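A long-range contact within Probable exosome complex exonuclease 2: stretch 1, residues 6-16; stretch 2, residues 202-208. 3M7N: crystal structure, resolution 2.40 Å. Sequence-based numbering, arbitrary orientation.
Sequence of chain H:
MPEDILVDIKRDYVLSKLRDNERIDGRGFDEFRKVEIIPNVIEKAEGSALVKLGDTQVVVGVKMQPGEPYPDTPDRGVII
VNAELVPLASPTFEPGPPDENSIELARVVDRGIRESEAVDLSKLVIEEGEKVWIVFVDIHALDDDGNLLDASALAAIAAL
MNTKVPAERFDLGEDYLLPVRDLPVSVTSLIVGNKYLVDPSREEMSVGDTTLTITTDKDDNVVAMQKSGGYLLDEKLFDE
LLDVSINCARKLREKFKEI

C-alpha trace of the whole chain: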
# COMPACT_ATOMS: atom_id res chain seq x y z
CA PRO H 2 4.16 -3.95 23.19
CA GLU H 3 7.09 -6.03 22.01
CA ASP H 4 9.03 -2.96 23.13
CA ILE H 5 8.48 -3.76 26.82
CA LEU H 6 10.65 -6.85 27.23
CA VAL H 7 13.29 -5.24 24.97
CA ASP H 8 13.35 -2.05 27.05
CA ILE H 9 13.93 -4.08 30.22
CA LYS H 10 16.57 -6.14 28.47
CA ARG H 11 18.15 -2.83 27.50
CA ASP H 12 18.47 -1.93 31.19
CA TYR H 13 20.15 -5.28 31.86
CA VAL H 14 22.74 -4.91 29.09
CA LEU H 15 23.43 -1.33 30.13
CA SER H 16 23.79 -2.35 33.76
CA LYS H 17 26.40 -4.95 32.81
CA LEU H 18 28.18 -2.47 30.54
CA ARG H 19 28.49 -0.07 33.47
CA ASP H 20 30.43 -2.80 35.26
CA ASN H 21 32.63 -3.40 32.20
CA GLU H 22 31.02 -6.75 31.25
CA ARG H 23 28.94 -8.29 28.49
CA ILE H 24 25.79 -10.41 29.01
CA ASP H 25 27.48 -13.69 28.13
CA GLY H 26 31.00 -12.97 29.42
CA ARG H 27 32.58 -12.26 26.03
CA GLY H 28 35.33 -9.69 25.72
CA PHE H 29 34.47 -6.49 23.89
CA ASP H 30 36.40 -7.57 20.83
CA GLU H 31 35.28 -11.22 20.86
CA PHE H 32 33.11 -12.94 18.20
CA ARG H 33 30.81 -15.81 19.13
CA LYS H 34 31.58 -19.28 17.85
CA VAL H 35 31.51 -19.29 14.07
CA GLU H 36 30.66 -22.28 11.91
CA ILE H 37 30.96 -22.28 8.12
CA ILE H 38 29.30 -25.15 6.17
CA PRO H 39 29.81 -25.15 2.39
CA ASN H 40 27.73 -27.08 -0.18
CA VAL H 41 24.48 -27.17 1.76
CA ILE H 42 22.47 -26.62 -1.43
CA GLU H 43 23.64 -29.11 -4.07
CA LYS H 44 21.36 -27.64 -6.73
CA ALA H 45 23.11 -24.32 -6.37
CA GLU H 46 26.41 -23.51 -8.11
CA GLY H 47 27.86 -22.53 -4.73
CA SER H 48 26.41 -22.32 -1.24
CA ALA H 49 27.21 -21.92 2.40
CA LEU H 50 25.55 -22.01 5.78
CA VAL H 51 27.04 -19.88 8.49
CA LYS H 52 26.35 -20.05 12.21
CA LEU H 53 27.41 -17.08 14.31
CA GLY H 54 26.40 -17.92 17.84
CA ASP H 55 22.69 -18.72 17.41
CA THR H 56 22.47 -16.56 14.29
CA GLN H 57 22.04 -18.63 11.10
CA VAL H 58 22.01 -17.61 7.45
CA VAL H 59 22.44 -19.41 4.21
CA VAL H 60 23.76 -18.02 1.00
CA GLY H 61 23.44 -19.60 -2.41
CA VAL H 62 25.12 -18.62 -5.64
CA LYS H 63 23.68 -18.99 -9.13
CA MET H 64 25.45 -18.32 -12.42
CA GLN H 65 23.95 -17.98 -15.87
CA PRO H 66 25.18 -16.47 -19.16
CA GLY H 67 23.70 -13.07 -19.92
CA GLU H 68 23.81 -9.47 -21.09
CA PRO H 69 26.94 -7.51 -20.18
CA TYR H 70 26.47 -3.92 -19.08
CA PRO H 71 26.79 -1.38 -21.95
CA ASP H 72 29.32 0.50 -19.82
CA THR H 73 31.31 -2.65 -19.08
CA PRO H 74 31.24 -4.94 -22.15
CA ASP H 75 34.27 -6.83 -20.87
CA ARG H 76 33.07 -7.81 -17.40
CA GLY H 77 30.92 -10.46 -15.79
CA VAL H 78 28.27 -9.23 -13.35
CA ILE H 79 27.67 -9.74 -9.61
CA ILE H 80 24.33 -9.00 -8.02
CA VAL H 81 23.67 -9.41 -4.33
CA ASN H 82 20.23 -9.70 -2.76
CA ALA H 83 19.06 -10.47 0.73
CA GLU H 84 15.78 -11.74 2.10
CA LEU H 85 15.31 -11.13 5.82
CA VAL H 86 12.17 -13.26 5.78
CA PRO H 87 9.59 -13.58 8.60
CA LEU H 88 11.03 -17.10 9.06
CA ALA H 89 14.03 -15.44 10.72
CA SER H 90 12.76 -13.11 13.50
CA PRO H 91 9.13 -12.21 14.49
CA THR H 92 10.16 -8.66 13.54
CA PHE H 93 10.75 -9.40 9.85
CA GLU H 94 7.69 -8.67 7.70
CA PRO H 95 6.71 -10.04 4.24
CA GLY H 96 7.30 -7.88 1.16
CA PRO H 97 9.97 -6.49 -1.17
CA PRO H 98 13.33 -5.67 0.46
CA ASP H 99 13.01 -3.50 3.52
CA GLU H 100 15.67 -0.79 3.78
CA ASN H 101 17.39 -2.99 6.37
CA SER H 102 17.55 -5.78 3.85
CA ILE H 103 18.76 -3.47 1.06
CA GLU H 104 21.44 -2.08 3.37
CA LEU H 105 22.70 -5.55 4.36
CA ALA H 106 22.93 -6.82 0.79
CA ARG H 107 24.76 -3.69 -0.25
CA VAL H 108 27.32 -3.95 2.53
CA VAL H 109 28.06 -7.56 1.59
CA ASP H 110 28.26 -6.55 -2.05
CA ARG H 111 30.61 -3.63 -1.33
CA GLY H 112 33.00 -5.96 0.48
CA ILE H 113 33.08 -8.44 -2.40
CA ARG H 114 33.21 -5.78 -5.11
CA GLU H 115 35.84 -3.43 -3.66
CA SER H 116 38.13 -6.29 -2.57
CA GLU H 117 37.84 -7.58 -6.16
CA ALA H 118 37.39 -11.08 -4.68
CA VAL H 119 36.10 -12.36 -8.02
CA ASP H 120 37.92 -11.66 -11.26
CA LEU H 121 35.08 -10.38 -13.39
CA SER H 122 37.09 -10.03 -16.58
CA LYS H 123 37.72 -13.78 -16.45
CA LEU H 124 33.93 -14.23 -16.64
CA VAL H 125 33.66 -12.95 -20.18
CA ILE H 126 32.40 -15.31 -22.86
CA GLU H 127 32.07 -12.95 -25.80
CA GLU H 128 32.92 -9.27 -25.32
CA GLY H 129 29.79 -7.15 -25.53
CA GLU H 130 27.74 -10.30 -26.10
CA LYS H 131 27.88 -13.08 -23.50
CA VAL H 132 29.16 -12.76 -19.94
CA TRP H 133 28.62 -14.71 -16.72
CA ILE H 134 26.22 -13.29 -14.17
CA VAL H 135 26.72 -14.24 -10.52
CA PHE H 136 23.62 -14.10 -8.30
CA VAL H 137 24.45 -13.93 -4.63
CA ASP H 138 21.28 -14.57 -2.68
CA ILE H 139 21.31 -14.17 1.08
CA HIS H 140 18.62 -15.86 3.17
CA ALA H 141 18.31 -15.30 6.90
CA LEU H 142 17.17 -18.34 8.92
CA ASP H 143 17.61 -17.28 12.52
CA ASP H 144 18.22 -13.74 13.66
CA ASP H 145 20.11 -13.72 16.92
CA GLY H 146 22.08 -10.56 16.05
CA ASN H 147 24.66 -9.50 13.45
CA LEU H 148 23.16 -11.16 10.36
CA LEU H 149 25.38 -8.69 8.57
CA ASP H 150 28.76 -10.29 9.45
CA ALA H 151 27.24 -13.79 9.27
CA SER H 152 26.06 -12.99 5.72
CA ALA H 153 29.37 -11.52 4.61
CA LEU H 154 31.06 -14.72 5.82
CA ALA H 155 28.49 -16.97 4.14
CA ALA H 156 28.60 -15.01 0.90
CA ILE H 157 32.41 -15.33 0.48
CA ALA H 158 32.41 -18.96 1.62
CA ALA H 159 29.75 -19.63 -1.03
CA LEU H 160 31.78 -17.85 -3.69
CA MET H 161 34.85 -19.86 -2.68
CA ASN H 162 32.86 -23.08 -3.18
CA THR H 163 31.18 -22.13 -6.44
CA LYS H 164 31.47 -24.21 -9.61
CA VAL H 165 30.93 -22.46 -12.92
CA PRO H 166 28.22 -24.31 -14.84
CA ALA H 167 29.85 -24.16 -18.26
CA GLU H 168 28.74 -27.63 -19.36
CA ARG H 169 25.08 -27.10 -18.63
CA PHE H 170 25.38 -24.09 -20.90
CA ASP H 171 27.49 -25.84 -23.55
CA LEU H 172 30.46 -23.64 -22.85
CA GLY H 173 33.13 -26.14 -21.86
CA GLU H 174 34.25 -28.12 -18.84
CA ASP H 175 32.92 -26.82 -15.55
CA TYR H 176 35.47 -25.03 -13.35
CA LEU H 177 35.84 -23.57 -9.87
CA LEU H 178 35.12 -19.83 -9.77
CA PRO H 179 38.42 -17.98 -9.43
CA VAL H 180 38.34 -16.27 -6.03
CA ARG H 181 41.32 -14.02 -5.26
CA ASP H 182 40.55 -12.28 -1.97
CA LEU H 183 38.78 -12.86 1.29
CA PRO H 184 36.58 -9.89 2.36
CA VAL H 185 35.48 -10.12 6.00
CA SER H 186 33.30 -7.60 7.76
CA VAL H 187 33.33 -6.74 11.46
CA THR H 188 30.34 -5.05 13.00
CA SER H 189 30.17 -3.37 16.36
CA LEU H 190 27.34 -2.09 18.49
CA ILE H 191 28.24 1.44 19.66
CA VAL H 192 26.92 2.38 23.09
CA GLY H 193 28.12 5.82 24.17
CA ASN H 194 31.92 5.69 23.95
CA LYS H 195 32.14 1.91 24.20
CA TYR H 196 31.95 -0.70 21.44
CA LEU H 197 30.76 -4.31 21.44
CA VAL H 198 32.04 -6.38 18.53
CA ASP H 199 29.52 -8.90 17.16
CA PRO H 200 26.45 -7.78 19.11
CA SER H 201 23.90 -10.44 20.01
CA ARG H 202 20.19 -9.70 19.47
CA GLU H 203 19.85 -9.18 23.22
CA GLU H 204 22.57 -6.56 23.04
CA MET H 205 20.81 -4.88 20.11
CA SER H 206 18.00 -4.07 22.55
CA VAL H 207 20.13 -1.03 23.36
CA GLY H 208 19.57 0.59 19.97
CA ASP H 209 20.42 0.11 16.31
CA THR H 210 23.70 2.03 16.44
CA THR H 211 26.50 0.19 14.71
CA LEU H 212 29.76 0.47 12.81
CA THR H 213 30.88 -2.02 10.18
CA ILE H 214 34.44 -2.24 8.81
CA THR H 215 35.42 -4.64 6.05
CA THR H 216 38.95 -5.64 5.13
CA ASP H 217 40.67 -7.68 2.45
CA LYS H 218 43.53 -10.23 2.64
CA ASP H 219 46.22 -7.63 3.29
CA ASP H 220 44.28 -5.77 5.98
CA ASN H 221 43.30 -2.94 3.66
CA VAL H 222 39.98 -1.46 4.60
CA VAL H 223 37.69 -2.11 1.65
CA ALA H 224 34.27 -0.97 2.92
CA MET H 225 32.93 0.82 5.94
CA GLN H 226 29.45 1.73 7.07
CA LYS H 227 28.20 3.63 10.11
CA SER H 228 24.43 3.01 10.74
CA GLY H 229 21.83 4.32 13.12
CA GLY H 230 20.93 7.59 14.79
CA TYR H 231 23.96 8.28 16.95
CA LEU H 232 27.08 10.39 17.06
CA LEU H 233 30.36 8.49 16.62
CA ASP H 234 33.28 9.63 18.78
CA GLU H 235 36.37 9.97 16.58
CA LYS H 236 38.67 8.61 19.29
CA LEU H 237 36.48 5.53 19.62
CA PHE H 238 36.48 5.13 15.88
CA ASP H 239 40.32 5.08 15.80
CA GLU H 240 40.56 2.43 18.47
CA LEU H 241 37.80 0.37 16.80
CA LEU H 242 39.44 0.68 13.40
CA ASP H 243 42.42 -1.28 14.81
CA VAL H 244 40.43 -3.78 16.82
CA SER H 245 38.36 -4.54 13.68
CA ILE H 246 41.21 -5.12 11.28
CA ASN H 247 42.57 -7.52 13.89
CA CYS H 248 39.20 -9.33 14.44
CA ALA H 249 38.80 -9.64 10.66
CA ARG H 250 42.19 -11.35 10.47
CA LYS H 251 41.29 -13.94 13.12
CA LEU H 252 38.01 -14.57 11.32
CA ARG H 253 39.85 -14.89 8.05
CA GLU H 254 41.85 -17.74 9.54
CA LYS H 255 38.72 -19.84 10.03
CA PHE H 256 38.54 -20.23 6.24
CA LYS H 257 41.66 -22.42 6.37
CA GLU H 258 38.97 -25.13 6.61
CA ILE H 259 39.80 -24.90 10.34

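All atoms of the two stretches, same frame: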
# COMPACT_ATOMS: atom_id res chain seq x y z
N LEU H 6 9.59 -5.93 26.87
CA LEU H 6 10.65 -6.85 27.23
C LEU H 6 12.01 -6.33 26.76
O LEU H 6 12.97 -6.37 27.51
CB LEU H 6 10.36 -8.24 26.67
CG LEU H 6 9.33 -9.02 27.49
CD1 LEU H 6 8.76 -10.20 26.71
CD2 LEU H 6 9.94 -9.48 28.83
N VAL H 7 12.07 -5.82 25.53
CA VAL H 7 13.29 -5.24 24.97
C VAL H 7 13.82 -4.11 25.86
O VAL H 7 14.99 -4.09 26.24
CB VAL H 7 13.07 -4.73 23.52
CG1 VAL H 7 14.26 -3.89 23.02
CG2 VAL H 7 12.78 -5.89 22.57
N ASP H 8 12.95 -3.17 26.20
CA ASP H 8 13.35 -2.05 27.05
C ASP H 8 13.98 -2.52 28.38
O ASP H 8 14.94 -1.92 28.87
CB ASP H 8 12.16 -1.13 27.32
CG ASP H 8 11.78 -0.32 26.10
OD1 ASP H 8 10.70 0.31 26.13
OD2 ASP H 8 12.55 -0.29 25.12
N ILE H 9 13.43 -3.59 28.95
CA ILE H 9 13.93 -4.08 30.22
C ILE H 9 15.26 -4.74 29.99
O ILE H 9 16.21 -4.57 30.77
CB ILE H 9 12.95 -5.07 30.86
CG1 ILE H 9 11.67 -4.34 31.29
CG2 ILE H 9 13.60 -5.79 32.06
CD1 ILE H 9 11.93 -3.12 32.15
N LYS H 10 15.34 -5.49 28.89
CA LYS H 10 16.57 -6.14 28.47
C LYS H 10 17.65 -5.09 28.18
O LYS H 10 18.83 -5.34 28.37
CB LYS H 10 16.34 -7.00 27.23
CG LYS H 10 17.59 -7.67 26.72
CD LYS H 10 18.01 -8.77 27.65
CE LYS H 10 16.89 -9.79 27.73
NZ LYS H 10 17.35 -11.07 28.33
N ARG H 11 17.23 -3.93 27.71
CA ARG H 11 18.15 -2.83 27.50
C ARG H 11 18.78 -2.40 28.83
O ARG H 11 19.99 -2.20 28.92
CB ARG H 11 17.44 -1.66 26.82
CG ARG H 11 18.34 -0.45 26.58
CD ARG H 11 17.73 0.50 25.55
NE ARG H 11 18.50 1.73 25.44
CZ ARG H 11 18.44 2.72 26.34
NH1 ARG H 11 19.18 3.80 26.17
NH2 ARG H 11 17.64 2.63 27.40
N ASP H 12 17.95 -2.27 29.87
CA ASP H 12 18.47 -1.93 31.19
C ASP H 12 19.51 -2.95 31.67
O ASP H 12 20.50 -2.58 32.26
CB ASP H 12 17.35 -1.84 32.21
CG ASP H 12 16.56 -0.54 32.08
OD1 ASP H 12 15.53 -0.42 32.78
OD2 ASP H 12 16.97 0.34 31.30
N TYR H 13 19.26 -4.23 31.40
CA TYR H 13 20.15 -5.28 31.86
C TYR H 13 21.52 -5.21 31.17
O TYR H 13 22.55 -5.25 31.83
CB TYR H 13 19.51 -6.65 31.65
CG TYR H 13 20.34 -7.75 32.27
CD1 TYR H 13 20.56 -7.79 33.64
CD2 TYR H 13 20.92 -8.75 31.49
CE1 TYR H 13 21.33 -8.78 34.21
CE2 TYR H 13 21.68 -9.74 32.06
CZ TYR H 13 21.88 -9.76 33.42
OH TYR H 13 22.64 -10.76 33.99
N VAL H 14 21.52 -5.10 29.85
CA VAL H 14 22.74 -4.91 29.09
C VAL H 14 23.48 -3.67 29.57
O VAL H 14 24.68 -3.70 29.78
CB VAL H 14 22.45 -4.77 27.60
CG1 VAL H 14 23.72 -4.44 26.85
CG2 VAL H 14 21.81 -6.05 27.06
N LEU H 15 22.76 -2.57 29.75
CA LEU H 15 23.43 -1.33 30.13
C LEU H 15 24.01 -1.43 31.53
O LEU H 15 25.08 -0.89 31.81
CB LEU H 15 22.49 -0.12 29.99
CG LEU H 15 22.14 0.19 28.53
CD1 LEU H 15 21.06 1.27 28.39
CD2 LEU H 15 23.39 0.55 27.71
N SER H 16 23.32 -2.15 32.39
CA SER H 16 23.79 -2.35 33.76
C SER H 16 25.13 -3.11 33.74
O SER H 16 26.10 -2.71 34.36
CB SER H 16 22.72 -3.08 34.58
OG SER H 16 23.25 -3.65 35.75
N ARG H 202 21.50 -10.34 19.56
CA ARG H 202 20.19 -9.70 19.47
C ARG H 202 19.83 -9.05 20.81
O ARG H 202 19.34 -7.92 20.85
CB ARG H 202 19.13 -10.71 19.00
CG ARG H 202 17.68 -10.21 19.00
CD ARG H 202 16.86 -10.94 17.93
NE ARG H 202 15.42 -10.91 18.20
CZ ARG H 202 14.49 -11.59 17.52
NH1 ARG H 202 13.22 -11.50 17.88
NH2 ARG H 202 14.82 -12.38 16.50
N GLU H 203 20.14 -9.73 21.90
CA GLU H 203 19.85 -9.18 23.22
C GLU H 203 20.57 -7.86 23.40
O GLU H 203 20.01 -6.90 23.92
CB GLU H 203 20.28 -10.15 24.30
CG GLU H 203 19.50 -11.44 24.27
CD GLU H 203 19.21 -11.95 25.65
OE1 GLU H 203 18.09 -12.47 25.86
OE2 GLU H 203 20.08 -11.83 26.54
N GLU H 204 21.82 -7.79 22.94
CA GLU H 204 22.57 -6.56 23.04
C GLU H 204 21.97 -5.47 22.15
O GLU H 204 22.00 -4.30 22.51
CB GLU H 204 24.07 -6.77 22.75
CG GLU H 204 24.79 -7.54 23.86
CD GLU H 204 26.16 -8.07 23.43
OE1 GLU H 204 27.06 -8.19 24.30
OE2 GLU H 204 26.33 -8.37 22.23
N MET H 205 21.41 -5.86 21.01
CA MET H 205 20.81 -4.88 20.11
C MET H 205 19.60 -4.18 20.75
O MET H 205 19.15 -3.17 20.27
CB MET H 205 20.41 -5.52 18.78
CG MET H 205 21.58 -6.00 17.90
SD MET H 205 22.80 -4.73 17.48
CE MET H 205 21.77 -3.53 16.64
N SER H 206 19.09 -4.73 21.85
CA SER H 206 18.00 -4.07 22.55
C SER H 206 18.38 -2.63 22.92
O SER H 206 17.53 -1.80 23.16
CB SER H 206 17.65 -4.84 23.81
OG SER H 206 18.68 -4.65 24.76
N VAL H 207 19.66 -2.35 22.98
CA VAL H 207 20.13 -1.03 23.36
C VAL H 207 19.80 0.03 22.31
O VAL H 207 19.53 1.17 22.65
CB VAL H 207 21.65 -1.03 23.66
CG1 VAL H 207 22.15 0.38 23.87
CG2 VAL H 207 21.94 -1.89 24.90
N GLY H 208 19.84 -0.35 21.04
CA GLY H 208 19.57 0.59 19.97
C GLY H 208 20.24 0.08 18.72
O GLY H 208 21.08 -0.81 18.80

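Residues 6-16 lie within a helix that extends beyond the stretch at both ends, its backbone held by regular i to i+4 bonds such as Arg11 N to Val7 O at 2.7 Å and Leu15 N to Arg11 O at 2.9 Å. Against one side of it rests the second stretch, a weakly bonded helical segment around 202-205 that runs into a type I turn from Met205 to Gly208, closed by Gly208 N to Met205 O at 3.0 Å. The backbones come nearest where Arg11 CA and Val207 CA are 4.9 Å apart; Val14 CA and Glu204 CA follow at 6.3 Å. Together the stretches bury 451 Å², summed over both sides, although at least 189 positions separate any two touching residues.

Along the helix, the first contact is made by Val7, whose CG1 lies 3.6 Å from Ser206 CB, a van der Waals approach between carbons. Asp8 and Ile9 point away and make no contact.

Lys10 points toward the second stretch. Its chi1 is t, and p values at chi2 and chi3 fold the chain before the t chi4; NZ ends 2.9 Å from Glu203 OE1, a hydrogen bond that is also a salt bridge, pairing opposite charges at a contact whose two residues are both partly exposed.

Arg11 instead extends, with chi1 to chi3 all t, along the turn. Its NE donates to Val207 O at 3.0 Å with an N-H...O angle of 144°, so the guanidinium engages a backbone carbonyl and the bond does not depend on the valine side chain. Ser206 O also lies at the guanidinium edge, near its plane, but its closest approach to Arg11 is to CD, at 3.3 Å. NH2 is satisfied elsewhere in the structure.

Ser206 points toward the helix, yet its hydroxyl is used within its own stretch: OG donates to Glu203 O at 2.7 Å. Arg11 N is 3.4 Å from Ser206 OG, but the angle is poor for a hydrogen bond, and that amide already bonds to Val7 O.

Asp12 points away, leaving the next substantial contact to Val14, which is buried and directed toward the second stretch. Val14 CG1 meets Val207 CG2 at 3.7 Å, while Val14 CG2 packs against backbone, 3.7 Å from Glu203 O and 4.1 Å from Glu204 CA. Leu15 starts sideways, but its end comes nearer, bringing CD2 to 4.0 Å from Val207 CG2. That one methyl therefore touches both Val14 and Leu15, forming a small apolar cluster beyond the polar contacts of Lys10 and Arg11.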